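PDB 4EWT: peptidase, M20/M25/M40 family from Staphylococcus aureus, which probably acts as a metal-dependent amidohydrolase, cleaving the amide bond of N-acylated amino acids or related substrates at a two-manganese centre. Local coordinates for residues A[18-23]-A[90-95]; A[24-29]-A[33-38]; A[37-42]-A[111-116]; A[51-54]-A[59-62]. All coordinates share one frame; numbering follows the deposited sequence.

Contact 1 of 4, residues A[18-23]-A[90-95]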
loop_
_atom_site.group_PDB
_atom_site.type_symbol
_atom_site.label_atom_id
_atom_site.label_comp_id
_atom_site.label_asym_id
_atom_site.label_seq_id
_atom_site.Cartn_x
_atom_site.Cartn_y
_atom_site.Cartn_z
ATOM N N GLU A 18 43.602 -26.500 -22.126
ATOM C CA GLU A 18 44.231 -25.583 -23.079
ATOM C C GLU A 18 43.200 -24.885 -23.979
ATOM O O GLU A 18 43.316 -23.692 -24.260
ATOM C CB GLU A 18 45.263 -26.359 -23.908
ATOM C CG GLU A 18 45.751 -25.693 -25.183
ATOM C CD GLU A 18 46.281 -26.710 -26.168
ATOM O OE1 GLU A 18 47.476 -27.060 -26.078
ATOM O OE2 GLU A 18 45.497 -27.177 -27.026
ATOM N N ILE A 19 42.181 -25.626 -24.410
ATOM C CA ILE A 19 41.123 -25.048 -25.240
ATOM C C ILE A 19 40.196 -24.107 -24.450
ATOM O O ILE A 19 39.806 -23.055 -24.965
ATOM C CB ILE A 19 40.326 -26.138 -26.007
ATOM C CG1 ILE A 19 41.209 -26.752 -27.116
ATOM C CG2 ILE A 19 39.043 -25.560 -26.600
ATOM C CD1 ILE A 19 40.681 -28.075 -27.681
ATOM N N ARG A 20 39.879 -24.448 -23.232
ATOM C CA ARG A 20 39.024 -23.594 -22.461
ATOM C C ARG A 20 39.689 -22.229 -22.280
ATOM O O ARG A 20 39.099 -21.210 -22.485
ATOM C CB ARG A 20 38.771 -24.189 -21.109
ATOM C CG ARG A 20 39.144 -23.223 -20.032
ATOM C CD ARG A 20 38.357 -23.413 -18.795
ATOM N NE ARG A 20 37.810 -22.159 -18.308
ATOM C CZ ARG A 20 38.143 -21.574 -17.170
ATOM N NH1 ARG A 20 39.042 -22.100 -16.394
ATOM N NH2 ARG A 20 37.580 -20.440 -16.829
ATOM N N ARG A 21 40.958 -22.278 -21.940
ATOM C CA ARG A 21 41.751 -21.095 -21.649
ATOM C C ARG A 21 41.879 -20.162 -22.845
ATOM O O ARG A 21 41.738 -18.947 -22.699
ATOM C CB ARG A 21 43.123 -21.503 -21.124
ATOM C CG ARG A 21 43.036 -22.199 -19.785
ATOM C CD ARG A 21 44.391 -22.523 -19.205
ATOM N NE ARG A 21 44.233 -23.232 -17.940
ATOM C CZ ARG A 21 45.198 -23.422 -17.048
ATOM N NH1 ARG A 21 46.418 -22.943 -17.261
ATOM N NH2 ARG A 21 44.931 -24.087 -15.932
ATOM N N TYR A 22 42.135 -20.729 -24.023
ATOM C CA TYR A 22 42.130 -19.939 -25.249
ATOM C C TYR A 22 40.774 -19.251 -25.479
ATOM O O TYR A 22 40.727 -18.066 -25.817
ATOM C CB TYR A 22 42.514 -20.781 -26.473
ATOM C CG TYR A 22 42.438 -19.970 -27.746
ATOM C CD1 TYR A 22 43.527 -19.212 -28.179
ATOM C CD2 TYR A 22 41.256 -19.916 -28.491
ATOM C CE1 TYR A 22 43.450 -18.445 -29.341
ATOM C CE2 TYR A 22 41.167 -19.147 -29.645
ATOM C CZ TYR A 22 42.263 -18.419 -30.065
ATOM O OH TYR A 22 42.167 -17.664 -31.212
ATOM N N LEU A 23 39.685 -19.997 -25.301
ATOM C CA LEU A 23 38.342 -19.451 -25.503
ATOM C C LEU A 23 37.960 -18.434 -24.429
ATOM O O LEU A 23 37.259 -17.460 -24.711
ATOM C CB LEU A 23 37.300 -20.566 -25.549
ATOM C CG LEU A 23 37.310 -21.519 -26.740
ATOM C CD1 LEU A 23 36.424 -22.714 -26.431
ATOM C CD2 LEU A 23 36.859 -20.817 -28.012
ATOM N N LEU A 90 43.058 -14.370 -13.335
ATOM C CA LEU A 90 43.701 -15.396 -14.141
ATOM C C LEU A 90 44.553 -14.919 -15.285
ATOM O O LEU A 90 44.238 -13.954 -15.959
ATOM C CB LEU A 90 42.651 -16.382 -14.664
ATOM C CG LEU A 90 41.603 -16.927 -13.728
ATOM C CD1 LEU A 90 40.469 -17.481 -14.494
ATOM C CD2 LEU A 90 42.055 -17.891 -12.715
ATOM N N SER A 91 45.627 -15.658 -15.525
ATOM C CA SER A 91 46.560 -15.329 -16.618
ATOM C C SER A 91 45.874 -15.302 -17.987
ATOM O O SER A 91 46.280 -14.547 -18.878
ATOM C CB SER A 91 47.728 -16.312 -16.645
ATOM N N PHE A 92 44.851 -16.139 -18.141
ATOM C CA PHE A 92 44.077 -16.241 -19.379
ATOM C C PHE A 92 42.748 -15.483 -19.304
ATOM O O PHE A 92 41.782 -15.827 -20.001
ATOM C CB PHE A 92 43.832 -17.716 -19.750
ATOM C CG PHE A 92 43.311 -18.555 -18.615
ATOM C CD1 PHE A 92 44.186 -19.154 -17.714
ATOM C CD2 PHE A 92 41.949 -18.762 -18.455
ATOM C CE1 PHE A 92 43.712 -19.932 -16.662
ATOM C CE2 PHE A 92 41.465 -19.542 -17.406
ATOM C CZ PHE A 92 42.352 -20.128 -16.507
ATOM N N ALA A 93 42.705 -14.454 -18.458
ATOM C CA ALA A 93 41.522 -13.599 -18.347
ATOM C C ALA A 93 41.308 -12.877 -19.671
ATOM O O ALA A 93 42.272 -12.553 -20.370
ATOM C CB ALA A 93 41.675 -12.597 -17.196
ATOM N N SER A 94 40.042 -12.645 -20.008
ATOM C CA SER A 94 39.645 -11.985 -21.255
ATOM C C SER A 94 40.426 -10.752 -21.703
ATOM O O SER A 94 40.567 -9.789 -20.946
ATOM C CB SER A 94 38.211 -11.469 -21.131
ATOM O OG SER A 94 37.883 -10.625 -22.220
ATOM N N GLN A 95 40.937 -10.792 -22.931
ATOM C CA GLN A 95 41.646 -9.634 -23.473
ATOM C C GLN A 95 40.717 -8.783 -24.346
ATOM O O GLN A 95 41.151 -7.827 -24.993
ATOM C CB GLN A 95 42.922 -10.050 -24.219
ATOM C CG GLN A 95 42.694 -10.854 -25.484
ATOM C CD GLN A 95 43.984 -11.236 -26.174
ATOM O OE1 GLN A 95 43.971 -11.717 -27.305
ATOM N NE2 GLN A 95 45.110 -11.027 -25.497
#
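Phe92 swings its ring toward helix 13-25 because its CG sits between the backbone N and the carbonyl carbon (chi1 49°). Arg21 meets it by a plainer route: CG lies opposite the carbonyl carbon, and the chain then runs straight to NE, laying the methylenes and the head of the guanidinium along one face of the ring. Two measurements show a face contact. Arg21 CG stands 3.6 Å from the Phe92 centroid, almost exactly on the ring normal, which makes it a CH-pi contact. Farther out, Arg21 NE is 3.6 Å from Phe92 CE1, and the guanidinium plane is only 14° from that of the ring. On the opposite face lies Leu90 CB, from the type I turn of residues 90-93 that presents the phenyl group; Ala93 N closes this turn onto Leu90 O at 3.0 Å.

Arg20, whose chain bends at chi3, behaves differently. Arg20 NH1 reaches the rim of Phe92 near the ring plane, 3.7 Å from Phe92 CE2, and the two planes stand 84° apart.

The contact packs the loop between strand 72-78 and helix 105-120 onto helix 13-25. The N-H groups find acceptors outside both segments: Glu370 forms salt bridges with NH1 of Arg20 and NH2 of Arg21, and Asp106, next to the manganese ligand His105, with NE of Arg20. Toward the arginines Phe92 offers only apolar cover, consistent with shielding them from water, while the outside carboxylates probably balance the two positive charges and fix how the guanidinium groups are turned.

Contact 2 of 4, residues A[24-29]-A[33-38]; sequences HQHPEL and EDETAK
Glu28 reaches across to the start of helix 34-43, its CG opposite the carbonyl carbon (chi1 -75°) and the chain extended beyond, which brings the carboxylate up to the backbone N-H groups of Glu35 and Thr36. Three hydrogen bonds define the grip. OE2 of Glu28 receives Glu35 N on its syn lone pair at 3.0 Å (N-H...O 155°). Glu28 OE1 accepts twice: from Thr36 N at 2.8 Å on the syn side (161°) and from Thr36 OG1 at 2.7 Å on the anti side, both donors lying above the same face of the carboxylate plane. With both oxygens held, rotation of the group is restricted. Glu33 occupies the N-cap position, and the carboxylate serves first-turn N-H groups that have no helical carbonyl to bond.

A water adds a bridge, accepting from Glu28 N at 3.0 Å and donating to Thr36 OG1.

Glu35 OE1 comes within 4.4 Å of Glu28 OE2, a like-charge approach that the positive end of the helix dipole probably offsets.

The contact joins the loop that follows helix 13-25 to the N-terminal turn of helix 34-43. Beside them, Glu28 bonds through its backbone to Ala81, beyond strand 72-78, and Glu33 OE1 accepts from Ala137 N, just past strand 129-135.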
loop_
_atom_site.group_PDB
_atom_site.type_symbol
_atom_site.label_atom_id
_atom_site.label_comp_id
_atom_site.label_asym_id
_atom_site.label_seq_id
_atom_site.Cartn_x
_atom_site.Cartn_y
_atom_site.Cartn_z
ATOM N N HIS A 24 38.421 -18.679 -23.203
ATOM C CA HIS A 24 38.220 -17.770 -22.083
ATOM C C HIS A 24 38.871 -16.411 -22.362
ATOM O O HIS A 24 38.330 -15.361 -21.987
ATOM C CB HIS A 24 38.793 -18.378 -20.798
ATOM C CG HIS A 24 38.318 -17.702 -19.551
ATOM N ND1 HIS A 24 37.129 -18.030 -18.935
ATOM C CD2 HIS A 24 38.866 -16.710 -18.810
ATOM C CE1 HIS A 24 36.964 -17.265 -17.869
ATOM N NE2 HIS A 24 38.006 -16.459 -17.768
ATOM N N GLN A 25 40.026 -16.456 -23.027
ATOM C CA GLN A 25 40.810 -15.278 -23.404
ATOM C C GLN A 25 40.181 -14.449 -24.518
ATOM O O GLN A 25 40.420 -13.235 -24.606
ATOM C CB GLN A 25 42.227 -15.698 -23.841
ATOM C CG GLN A 25 43.328 -15.249 -22.890
ATOM C CD GLN A 25 44.734 -15.572 -23.380
ATOM O OE1 GLN A 25 44.963 -15.839 -24.563
ATOM N NE2 GLN A 25 45.686 -15.546 -22.459
ATOM N N HIS A 26 39.402 -15.106 -25.378
ATOM C CA HIS A 26 38.813 -14.443 -26.542
ATOM C C HIS A 26 37.287 -14.518 -26.544
ATOM O O HIS A 26 36.699 -14.986 -27.524
ATOM C CB HIS A 26 39.370 -15.033 -27.848
ATOM C CG HIS A 26 40.779 -14.630 -28.153
ATOM N ND1 HIS A 26 41.841 -15.505 -28.060
ATOM C CD2 HIS A 26 41.301 -13.448 -28.563
ATOM C CE1 HIS A 26 42.956 -14.881 -28.399
ATOM N NE2 HIS A 26 42.656 -13.631 -28.708
ATOM N N PRO A 27 36.637 -14.044 -25.458
ATOM C CA PRO A 27 35.177 -14.147 -25.398
ATOM C C PRO A 27 34.499 -13.146 -26.326
ATOM O O PRO A 27 35.031 -12.053 -26.563
ATOM C CB PRO A 27 34.868 -13.815 -23.940
ATOM C CG PRO A 27 35.936 -12.847 -23.555
ATOM C CD PRO A 27 37.174 -13.288 -24.306
ATOM N N GLU A 28 33.344 -13.526 -26.856
ATOM C CA GLU A 28 32.555 -12.623 -27.684
ATOM C C GLU A 28 31.102 -12.601 -27.258
ATOM O O GLU A 28 30.551 -13.620 -26.839
ATOM C CB GLU A 28 32.646 -13.011 -29.150
ATOM C CG GLU A 28 33.966 -12.647 -29.799
ATOM C CD GLU A 28 34.173 -13.369 -31.103
ATOM O OE1 GLU A 28 33.772 -14.552 -31.196
ATOM O OE2 GLU A 28 34.733 -12.757 -32.031
ATOM N N LEU A 29 30.494 -11.428 -27.393
ATOM C CA LEU A 29 29.096 -11.196 -27.034
ATOM C C LEU A 29 28.115 -11.984 -27.897
ATOM O O LEU A 29 28.438 -12.370 -29.027
ATOM C CB LEU A 29 28.788 -9.696 -27.153
ATOM C CG LEU A 29 28.823 -8.790 -25.921
ATOM C CD1 LEU A 29 29.489 -9.416 -24.712
ATOM C CD2 LEU A 29 29.478 -7.465 -26.280
ATOM N N GLU A 33 29.630 -13.375 -32.137
ATOM C CA GLU A 33 30.634 -14.396 -31.856
ATOM C C GLU A 33 31.157 -14.900 -33.217
ATOM O O GLU A 33 30.938 -16.048 -33.616
ATOM C CB GLU A 33 30.067 -15.501 -30.940
ATOM C CG GLU A 33 28.745 -16.122 -31.384
ATOM C CD GLU A 33 27.524 -15.293 -31.028
ATOM O OE1 GLU A 33 27.087 -15.314 -29.856
ATOM O OE2 GLU A 33 26.976 -14.649 -31.941
ATOM N N ASP A 34 31.865 -14.006 -33.904
ATOM C CA ASP A 34 32.463 -14.277 -35.209
ATOM C C ASP A 34 33.721 -15.138 -35.103
ATOM O O ASP A 34 33.877 -16.090 -35.867
ATOM C CB ASP A 34 32.786 -12.959 -35.946
ATOM C CG ASP A 34 31.563 -12.042 -36.119
ATOM O OD1 ASP A 34 30.526 -12.253 -35.451
ATOM O OD2 ASP A 34 31.649 -11.089 -36.926
ATOM N N GLU A 35 34.606 -14.795 -34.163
ATOM C CA GLU A 35 35.874 -15.516 -33.972
ATOM C C GLU A 35 35.675 -16.874 -33.299
ATOM O O GLU A 35 36.352 -17.846 -33.642
ATOM C CB GLU A 35 36.870 -14.694 -33.149
ATOM C CG GLU A 35 37.508 -13.518 -33.870
ATOM C CD GLU A 35 38.884 -13.168 -33.311
ATOM O OE1 GLU A 35 39.121 -13.378 -32.100
ATOM O OE2 GLU A 35 39.734 -12.683 -34.085
ATOM N N THR A 36 34.765 -16.934 -32.332
ATOM C CA THR A 36 34.484 -18.185 -31.623
ATOM C C THR A 36 33.886 -19.224 -32.572
ATOM O O THR A 36 34.360 -20.360 -32.617
ATOM C CB THR A 36 33.567 -17.963 -30.398
ATOM O OG1 THR A 36 33.973 -16.773 -29.710
ATOM C CG2 THR A 36 33.645 -19.149 -29.433
ATOM N N ALA A 37 32.874 -18.824 -33.345
ATOM C CA ALA A 37 32.258 -19.699 -34.350
ATOM C C ALA A 37 33.261 -20.204 -35.398
ATOM O O ALA A 37 33.198 -21.358 -35.812
ATOM C CB ALA A 37 31.090 -19.006 -35.030
ATOM N N LYS A 38 34.173 -19.332 -35.825
ATOM C CA LYS A 38 35.225 -19.716 -36.770
ATOM C C LYS A 38 36.228 -20.689 -36.159
ATOM O O LYS A 38 36.669 -21.622 -36.832
ATOM C CB LYS A 38 35.943 -18.488 -37.330
ATOM C CG LYS A 38 35.321 -17.944 -38.614
ATOM C CD LYS A 38 35.977 -16.633 -39.082
ATOM C CE LYS A 38 37.428 -16.829 -39.495
ATOM N NZ LYS A 38 37.946 -15.692 -40.318
HETATM O O HOH W 1 32.595 -16.363 -27.212
#

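Contact 3 of 4, residues A[37-42]-A[111-116]; sequences AKYIAE and YMLVLA
Leu113 points its forked end from helix 105-120 at helix 34-43, and its two methyl groups divide the work: CD1 goes to Tyr39 and CD2 to Ile40. The Leu113 and Ile40 side chains run nearly perpendicular, and they meet methyl to methyl, with Ile40 CG2 3.9 Å from Leu113 CD2. It is the short beta branch of Ile40 that touches. With chi1 at -69°, CG2 stands opposite the backbone N, and the longer CG1-CD1 arm runs elsewhere, its CD1 farther from the leucine.

Tyr39 comes in aslant. Its CG is placed opposite the backbone N (chi1 177°), carrying the ring out from the helix until Tyr39 CE2, a carbon next to the one bearing the hydroxyl, lies 4.2 Å from Leu113 CD1. The approach is oblique to the ring.

The backbones keep their distance: the nearest CA atoms, of Ile40 and Leu113, are 7.7 Å apart, and only 116 Å² of surface is buried. Both helices are regular here, Glu42 N bonding to Lys38 O at 3.0 Å and Ala116 N to Met112 O at 2.8 Å. Other side chains complete the surroundings: Ile19 of helix 13-25 touches both Tyr39 and Leu113, His134 of strand 129-135 touches both Ile40 and Leu113, and the Tyr39 ring stacks with Tyr22.

All cross-segment contacts are carbon to carbon at van der Waals distances, without polar pairing. Dispersion and the burial of apolar surface probably account for most of the attraction, which depends on shape more than on direction, as in the hydrophobic layer between helices and a central sheet.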
loop_
_atom_site.group_PDB
_atom_site.type_symbol
_atom_site.label_atom_id
_atom_site.label_comp_id
_atom_site.label_asym_id
_atom_site.label_seq_id
_atom_site.Cartn_x
_atom_site.Cartn_y
_atom_site.Cartn_z
ATOM N N ALA A 37 32.874 -18.824 -33.345
ATOM C CA ALA A 37 32.258 -19.699 -34.350
ATOM C C ALA A 37 33.261 -20.204 -35.398
ATOM O O ALA A 37 33.198 -21.358 -35.812
ATOM C CB ALA A 37 31.090 -19.006 -35.030
ATOM N N LYS A 38 34.173 -19.332 -35.825
ATOM C CA LYS A 38 35.225 -19.716 -36.770
ATOM C C LYS A 38 36.228 -20.689 -36.159
ATOM O O LYS A 38 36.669 -21.622 -36.832
ATOM C CB LYS A 38 35.943 -18.488 -37.330
ATOM C CG LYS A 38 35.321 -17.944 -38.614
ATOM C CD LYS A 38 35.977 -16.633 -39.082
ATOM C CE LYS A 38 37.428 -16.829 -39.495
ATOM N NZ LYS A 38 37.946 -15.692 -40.318
ATOM N N TYR A 39 36.579 -20.472 -34.891
ATOM C CA TYR A 39 37.484 -21.363 -34.162
ATOM C C TYR A 39 36.927 -22.789 -33.997
ATOM O O TYR A 39 37.668 -23.766 -34.082
ATOM C CB TYR A 39 37.814 -20.766 -32.794
ATOM C CG TYR A 39 38.684 -21.650 -31.925
ATOM C CD1 TYR A 39 40.074 -21.564 -31.982
ATOM C CD2 TYR A 39 38.118 -22.569 -31.044
ATOM C CE1 TYR A 39 40.877 -22.366 -31.180
ATOM C CE2 TYR A 39 38.911 -23.376 -30.243
ATOM C CZ TYR A 39 40.285 -23.267 -30.314
ATOM O OH TYR A 39 41.069 -24.063 -29.519
ATOM N N ILE A 40 35.622 -22.885 -33.753
ATOM C CA ILE A 40 34.940 -24.165 -33.577
ATOM C C ILE A 40 34.895 -24.945 -34.894
ATOM O O ILE A 40 35.203 -26.139 -34.916
ATOM C CB ILE A 40 33.508 -23.971 -32.980
ATOM C CG1 ILE A 40 33.593 -23.493 -31.526
ATOM C CG2 ILE A 40 32.686 -25.261 -33.072
ATOM C CD1 ILE A 40 32.317 -22.829 -31.006
ATOM N N ALA A 41 34.524 -24.274 -35.985
ATOM C CA ALA A 41 34.532 -24.889 -37.323
ATOM C C ALA A 41 35.950 -25.285 -37.752
ATOM O O ALA A 41 36.150 -26.305 -38.427
ATOM C CB ALA A 41 33.907 -23.954 -38.352
ATOM N N GLU A 42 36.939 -24.513 -37.363
ATOM C CA GLU A 42 38.294 -24.864 -37.664
ATOM C C GLU A 42 38.762 -26.034 -36.850
ATOM O O GLU A 42 39.534 -26.804 -37.351
ATOM C CB GLU A 42 39.248 -23.702 -37.483
ATOM C CG GLU A 42 39.251 -23.208 -36.121
ATOM C CD GLU A 42 40.536 -23.373 -35.366
ATOM O OE1 GLU A 42 40.602 -24.279 -34.508
ATOM O OE2 GLU A 42 41.450 -22.544 -35.576
ATOM N N TYR A 111 35.088 -28.996 -23.549
ATOM C CA TYR A 111 34.905 -30.425 -23.314
ATOM C C TYR A 111 34.168 -31.074 -24.492
ATOM O O TYR A 111 34.481 -32.200 -24.863
ATOM C CB TYR A 111 34.192 -30.709 -21.982
ATOM C CG TYR A 111 32.688 -30.856 -22.104
ATOM C CD1 TYR A 111 32.113 -32.055 -22.543
ATOM C CD2 TYR A 111 31.842 -29.801 -21.787
ATOM C CE1 TYR A 111 30.729 -32.186 -22.676
ATOM C CE2 TYR A 111 30.455 -29.928 -21.907
ATOM C CZ TYR A 111 29.911 -31.126 -22.350
ATOM O OH TYR A 111 28.542 -31.254 -22.476
ATOM N N MET A 112 33.198 -30.352 -25.061
ATOM C CA MET A 112 32.413 -30.850 -26.186
ATOM C C MET A 112 33.262 -31.048 -27.444
ATOM O O MET A 112 33.084 -32.029 -28.168
ATOM C CB MET A 112 31.238 -29.914 -26.488
ATOM C CG MET A 112 30.302 -30.453 -27.568
ATOM S SD MET A 112 29.475 -31.996 -27.077
ATOM C CE MET A 112 28.198 -31.312 -25.992
ATOM N N LEU A 113 34.176 -30.116 -27.713
ATOM C CA LEU A 113 35.058 -30.263 -28.872
ATOM C C LEU A 113 35.907 -31.527 -28.753
ATOM O O LEU A 113 36.023 -32.294 -29.712
ATOM C CB LEU A 113 35.954 -29.027 -29.071
ATOM C CG LEU A 113 35.335 -27.700 -29.526
ATOM C CD1 LEU A 113 36.387 -26.619 -29.423
ATOM C CD2 LEU A 113 34.761 -27.754 -30.947
ATOM N N VAL A 114 36.469 -31.755 -27.571
ATOM C CA VAL A 114 37.323 -32.920 -27.335
ATOM C C VAL A 114 36.514 -34.227 -27.257
ATOM O O VAL A 114 36.975 -35.279 -27.707
ATOM C CB VAL A 114 38.230 -32.715 -26.085
ATOM C CG1 VAL A 114 39.077 -33.954 -25.806
ATOM C CG2 VAL A 114 39.125 -31.498 -26.277
ATOM N N LEU A 115 35.307 -34.161 -26.709
ATOM C CA LEU A 115 34.433 -35.324 -26.706
ATOM C C LEU A 115 34.004 -35.696 -28.125
ATOM O O LEU A 115 33.945 -36.874 -28.464
ATOM C CB LEU A 115 33.208 -35.084 -25.834
ATOM C CG LEU A 115 32.108 -36.159 -25.892
ATOM C CD1 LEU A 115 32.608 -37.509 -25.406
ATOM C CD2 LEU A 115 30.906 -35.714 -25.075
ATOM N N ALA A 116 33.693 -34.688 -28.938
ATOM C CA ALA A 116 33.226 -34.922 -30.302
ATOM C C ALA A 116 34.308 -35.585 -31.154
ATOM O O ALA A 116 34.033 -36.553 -31.870
ATOM C CB ALA A 116 32.755 -33.626 -30.935
#

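Contact 4 of 4, residues A[51-54]-A[59-62]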
loop_
_atom_site.group_PDB
_atom_site.type_symbol
_atom_site.label_atom_id
_atom_site.label_comp_id
_atom_site.label_asym_id
_atom_site.label_seq_id
_atom_site.Cartn_x
_atom_site.Cartn_y
_atom_site.Cartn_z
ATOM N N VAL A 51 30.483 -31.028 -40.849
ATOM C CA VAL A 51 30.133 -29.805 -40.198
ATOM C C VAL A 51 29.346 -28.843 -41.054
ATOM O O VAL A 51 29.760 -28.369 -42.088
ATOM C CB VAL A 51 31.250 -29.126 -39.454
ATOM C CG1 VAL A 51 32.533 -29.720 -39.714
ATOM C CG2 VAL A 51 31.234 -27.704 -39.669
ATOM N N GLU A 52 28.161 -28.579 -40.566
ATOM C CA GLU A 52 27.267 -27.614 -41.198
ATOM C C GLU A 52 27.402 -26.280 -40.478
ATOM O O GLU A 52 27.253 -26.199 -39.257
ATOM C CB GLU A 52 25.817 -28.104 -41.199
ATOM C CG GLU A 52 25.593 -29.362 -42.031
ATOM C CD GLU A 52 24.122 -29.620 -42.320
ATOM O OE1 GLU A 52 23.495 -30.398 -41.562
ATOM O OE2 GLU A 52 23.592 -29.042 -43.298
ATOM N N THR A 53 27.658 -25.237 -41.223
ATOM C CA THR A 53 27.895 -23.938 -40.677
ATOM C C THR A 53 26.707 -22.995 -40.930
ATOM O O THR A 53 25.807 -23.283 -41.694
ATOM C CB THR A 53 29.149 -23.375 -41.262
ATOM O OG1 THR A 53 29.895 -22.706 -40.257
ATOM C CG2 THR A 53 28.829 -22.429 -42.365
ATOM N N ASN A 54 26.703 -21.882 -40.244
ATOM C CA ASN A 54 25.603 -20.925 -40.382
ATOM C C ASN A 54 24.192 -21.545 -40.345
ATOM O O ASN A 54 23.353 -21.256 -41.208
ATOM C CB ASN A 54 25.788 -20.070 -41.645
ATOM C CG ASN A 54 26.840 -18.990 -41.472
ATOM O OD1 ASN A 54 27.757 -18.869 -42.286
ATOM N ND2 ASN A 54 26.709 -18.193 -40.412
ATOM N N GLY A 59 25.402 -20.524 -36.245
ATOM C CA GLY A 59 24.976 -21.845 -35.789
ATOM C C GLY A 59 25.796 -22.956 -36.422
ATOM O O GLY A 59 25.945 -23.010 -37.648
ATOM N N ILE A 60 26.329 -23.842 -35.582
ATOM C CA ILE A 60 27.194 -24.933 -36.039
ATOM C C ILE A 60 26.658 -26.289 -35.592
ATOM O O ILE A 60 26.474 -26.538 -34.401
ATOM C CB ILE A 60 28.658 -24.754 -35.563
ATOM C CG1 ILE A 60 29.191 -23.377 -35.970
ATOM C CG2 ILE A 60 29.562 -25.860 -36.147
ATOM C CD1 ILE A 60 30.403 -22.927 -35.183
ATOM N N LYS A 61 26.422 -27.157 -36.569
ATOM C CA LYS A 61 25.848 -28.477 -36.363
ATOM C C LYS A 61 26.841 -29.509 -36.905
ATOM O O LYS A 61 26.976 -29.673 -38.127
ATOM C CB LYS A 61 24.523 -28.550 -37.126
ATOM C CG LYS A 61 23.662 -29.783 -36.929
ATOM C CD LYS A 61 23.026 -30.140 -38.266
ATOM C CE LYS A 61 21.529 -30.347 -38.179
ATOM N NZ LYS A 61 21.132 -31.723 -37.768
ATOM N N VAL A 62 27.554 -30.189 -36.009
ATOM C CA VAL A 62 28.502 -31.217 -36.454
ATOM C C VAL A 62 27.915 -32.619 -36.277
ATOM O O VAL A 62 27.527 -33.016 -35.173
ATOM C CB VAL A 62 29.958 -31.035 -35.887
ATOM C CG1 VAL A 62 30.140 -29.661 -35.276
ATOM C CG2 VAL A 62 30.341 -32.121 -34.897
HETATM O O HOH W 2 25.759 -31.641 -39.788
#
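Glu52 and Lys61 form the hydrogen-bonded pair of an antiparallel beta hairpin, strands 50-52 and 60-65. Their two backbone bonds differ slightly in shape: Lys61 N reaches Glu52 O at 3.0 Å in the carbonyl plane, whereas Glu52 N, 2.9 Å from Lys61 O, is tilted 34° from it. One step along, Val51 and Val62 make a non-hydrogen-bonded pair, their CB atoms 4.2 Å apart, and Val51 CG2 also meets Ile60 CG2 at 4.3 Å.

On the other face, the side chains of Glu52 and Lys61 run alongside each other in the same direction. The lysine bends at chi2, chi3 and chi4, and the touching atom is Lys61 CD, 3.3 Å from Glu52 OE1. Lys61 NZ stays 4.7 Å from Glu52 OE1 and turns to a weak bond with Val153 O, leaving the charges neighbours without a salt bridge.

Farther out, strand 60-65 continues the sheet, Ile60 and Val62 bonding through their backbones to His134 and Val132 of strand 129-135, while strand 50-52 is outermost in this chain. Ile60 packs on Ala37 and Ile40 of helix 34-43. Toward the turn, Ile60 CA directs its hydrogen at Glu52 O, the carbon 3.5 Å from the oxygen.

All four contacts belong to the half of the chain that carries the mixed eight-stranded sheet. Contacts 1 and 2 share helix 13-25, their centres about 11 Å apart, and meet through Gln95 N and Gln25 O, a probable hydrogen bond. Contacts 2 and 3 share helix 34-43, and contact 3 touches contact 4 where Ile40 CG2 meets Ile60 CD1. Contacts 1 and 4 are about 24 Å apart between centres. Along the chain, contacts 2 and 4 are nested within the loop closed by contact 1, while contacts 1 and 3 interleave. Together they pack the N-terminal helices and the edge hairpin onto the sheet-bearing part, where helix 105-120 starts at the manganese ligand His105.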